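Local coordinates for RV1873 (Mycobacterium tuberculosis, PDB 2JEK), which is of unknown function but belongs to the DUF1810 family and folds into an all-helical, right-handed superhelix, at residues A[15-20]-A[38-43]. Numbering follows the deposited sequence.
Sequences YAQAPV and MWFVFP
Phe-40 and Gln-17 join helix 11-17 and the turn that follows to the short helix 38-41 inside the right-handed superhelix of this DUF1810 protein. The backbones come nearest at Ala-16 and Phe-40, whose CA atoms lie 6.7 Å apart. Ala-16 CB stands over one face of Phe-40 in a CH-pi contact, 3.6 Å from the ring centroid and displaced toward the rim on the CG side. The carbonyl of the same alanine reaches the far part of the ring, with Ala-16 O 3.4 Å from Phe-40 CE1. In the plane of the ring, Val-20 CG2 meets the edge at Phe-40 CE1, 3.8 Å away, the two side chains crossing at about a right angle. Phe-40 CG lies between the backbone N and the carbonyl carbon (chi1 52°), where Ala-16 CB approaches it to 3.5 Å. Tyr-57 adds an edge-to-face ring contact with Phe-40 and also touches Ala-16.

The CB of Phe-40 points toward 15-20, and Gln-17 slides past that side chain in the opposite direction, its chain extended beyond CG. Gln-17 CG passes 4.1 Å from Phe-40 CD1, and the amide plane is turned 41° from that of the ring. This buried amide is held at both ends: OE1 accepts a hydrogen bond from Arg-77 NH1 of helix 74-87, which should fix the amide flip and direct the nitrogen across the contact. There Gln-17 NE2 donates to Phe-40 O at 2.9 Å, nearly straight at 172°, with the acceptor in the amide plane and the donor in the plane of the carbonyl.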
loop_
_atom_site.group_PDB
_atom_site.type_symbol
_atom_site.label_atom_id
_atom_site.label_comp_id
_atom_site.label_asym_id
_atom_site.label_seq_id
_atom_site.Cartn_x
_atom_site.Cartn_y
_atom_site.Cartn_z
ATOM N N TYR A 15 -9.957 -11.504 2.638
ATOM C CA TYR A 15 -11.354 -11.567 2.244
ATOM C C TYR A 15 -11.835 -10.312 1.526
ATOM O O TYR A 15 -12.702 -10.401 0.671
ATOM C CB TYR A 15 -12.255 -11.885 3.450
ATOM C CG TYR A 15 -11.891 -13.151 4.207
ATOM C CD1 TYR A 15 -11.488 -14.294 3.537
ATOM C CD2 TYR A 15 -11.973 -13.193 5.591
ATOM C CE1 TYR A 15 -11.150 -15.458 4.232
ATOM C CE2 TYR A 15 -11.661 -14.352 6.298
ATOM C CZ TYR A 15 -11.256 -15.473 5.608
ATOM O OH TYR A 15 -10.931 -16.622 6.283
ATOM N N ALA A 16 -11.297 -9.147 1.893
ATOM C CA ALA A 16 -11.615 -7.901 1.176
ATOM C C ALA A 16 -11.066 -7.949 -0.246
ATOM O O ALA A 16 -11.708 -7.494 -1.192
ATOM C CB ALA A 16 -11.052 -6.685 1.916
ATOM N N GLN A 17 -9.872 -8.508 -0.390
ATOM C CA GLN A 17 -9.256 -8.612 -1.705
ATOM C C GLN A 17 -9.952 -9.605 -2.630
ATOM O O GLN A 17 -9.973 -9.412 -3.842
ATOM C CB GLN A 17 -7.774 -8.980 -1.589
ATOM C CG GLN A 17 -6.880 -7.863 -1.052
ATOM C CD GLN A 17 -5.426 -8.298 -0.956
ATOM O OE1 GLN A 17 -5.082 -9.412 -1.332
ATOM N NE2 GLN A 17 -4.576 -7.426 -0.432
ATOM N N ALA A 18 -10.522 -10.665 -2.067
ATOM C CA ALA A 18 -11.000 -11.774 -2.904
ATOM C C ALA A 18 -11.917 -11.372 -4.062
ATOM O O ALA A 18 -11.623 -11.741 -5.195
ATOM C CB ALA A 18 -11.629 -12.883 -2.069
ATOM N N PRO A 19 -12.998 -10.604 -3.785
ATOM C CA PRO A 19 -13.937 -10.272 -4.881
ATOM C C PRO A 19 -13.386 -9.341 -5.945
ATOM O O PRO A 19 -13.988 -9.228 -7.030
ATOM C CB PRO A 19 -15.098 -9.561 -4.162
ATOM C CG PRO A 19 -14.937 -9.902 -2.718
ATOM C CD PRO A 19 -13.463 -10.048 -2.500
ATOM N N VAL A 20 -12.282 -8.662 -5.649
ATOM C CA VAL A 20 -11.791 -7.614 -6.550
ATOM C C VAL A 20 -10.358 -7.788 -7.068
ATOM O O VAL A 20 -9.925 -7.021 -7.924
ATOM C CB VAL A 20 -11.904 -6.209 -5.919
ATOM C CG1 VAL A 20 -13.368 -5.881 -5.570
ATOM C CG2 VAL A 20 -11.000 -6.094 -4.698
ATOM N N MET A 38 -8.509 0.842 -2.466
ATOM C CA MET A 38 -7.202 1.289 -1.997
ATOM C C MET A 38 -6.834 0.786 -0.598
ATOM O O MET A 38 -5.708 0.355 -0.358
ATOM C CB MET A 38 -7.070 2.815 -2.052
ATOM C CG MET A 38 -5.632 3.290 -2.063
ATOM S SD MET A 38 -4.795 2.822 -3.586
ATOM C CE MET A 38 -3.180 3.562 -3.306
ATOM N N TRP A 39 -7.783 0.860 0.332
ATOM C CA TRP A 39 -7.513 0.641 1.750
ATOM C C TRP A 39 -6.928 -0.727 2.037
ATOM O O TRP A 39 -6.139 -0.881 2.971
ATOM C CB TRP A 39 -8.764 0.841 2.618
ATOM C CG TRP A 39 -9.689 1.921 2.147
ATOM C CD1 TRP A 39 -9.727 3.230 2.566
ATOM C CD2 TRP A 39 -10.725 1.781 1.170
ATOM N NE1 TRP A 39 -10.717 3.904 1.894
ATOM C CE2 TRP A 39 -11.343 3.042 1.035
ATOM C CE3 TRP A 39 -11.190 0.712 0.392
ATOM C CZ2 TRP A 39 -12.406 3.262 0.150
ATOM C CZ3 TRP A 39 -12.246 0.932 -0.491
ATOM C CH2 TRP A 39 -12.840 2.199 -0.602
ATOM N N PHE A 40 -7.318 -1.718 1.239
ATOM C CA PHE A 40 -6.949 -3.100 1.533
ATOM C C PHE A 40 -6.043 -3.733 0.467
ATOM O O PHE A 40 -5.752 -4.921 0.530
ATOM C CB PHE A 40 -8.194 -3.953 1.846
ATOM C CG PHE A 40 -9.278 -3.874 0.813
ATOM C CD1 PHE A 40 -9.175 -4.574 -0.389
ATOM C CD2 PHE A 40 -10.417 -3.099 1.042
ATOM C CE1 PHE A 40 -10.181 -4.513 -1.341
ATOM C CE2 PHE A 40 -11.442 -3.044 0.097
ATOM C CZ PHE A 40 -11.311 -3.747 -1.101
ATOM N N VAL A 41 -5.597 -2.913 -0.494
ATOM C CA VAL A 41 -4.600 -3.316 -1.507
ATOM C C VAL A 41 -3.235 -2.652 -1.217
ATOM O O VAL A 41 -2.195 -3.308 -1.323
ATOM C CB VAL A 41 -5.086 -2.975 -2.944
ATOM C CG1 VAL A 41 -3.975 -3.178 -3.992
ATOM C CG2 VAL A 41 -6.296 -3.828 -3.296
ATOM N N PHE A 42 -3.256 -1.360 -0.860
ATOM C CA PHE A 42 -2.049 -0.647 -0.469
ATOM C C PHE A 42 -2.290 -0.109 0.934
ATOM O O PHE A 42 -2.594 1.075 1.118
ATOM C CB PHE A 42 -1.760 0.500 -1.452
ATOM C CG PHE A 42 -1.230 0.041 -2.780
ATOM C CD1 PHE A 42 0.057 -0.487 -2.890
ATOM C CD2 PHE A 42 -2.007 0.156 -3.923
ATOM C CE1 PHE A 42 0.561 -0.889 -4.123
ATOM C CE2 PHE A 42 -1.496 -0.242 -5.169
ATOM C CZ PHE A 42 -0.222 -0.764 -5.266
ATOM N N PRO A 43 -2.171 -0.988 1.941
ATOM C CA PRO A 43 -2.567 -0.562 3.275
ATOM C C PRO A 43 -1.664 0.502 3.870
ATOM O O PRO A 43 -0.464 0.561 3.571
ATOM C CB PRO A 43 -2.479 -1.858 4.095
ATOM C CG PRO A 43 -2.558 -2.964 3.054
ATOM C CD PRO A 43 -1.756 -2.401 1.924
#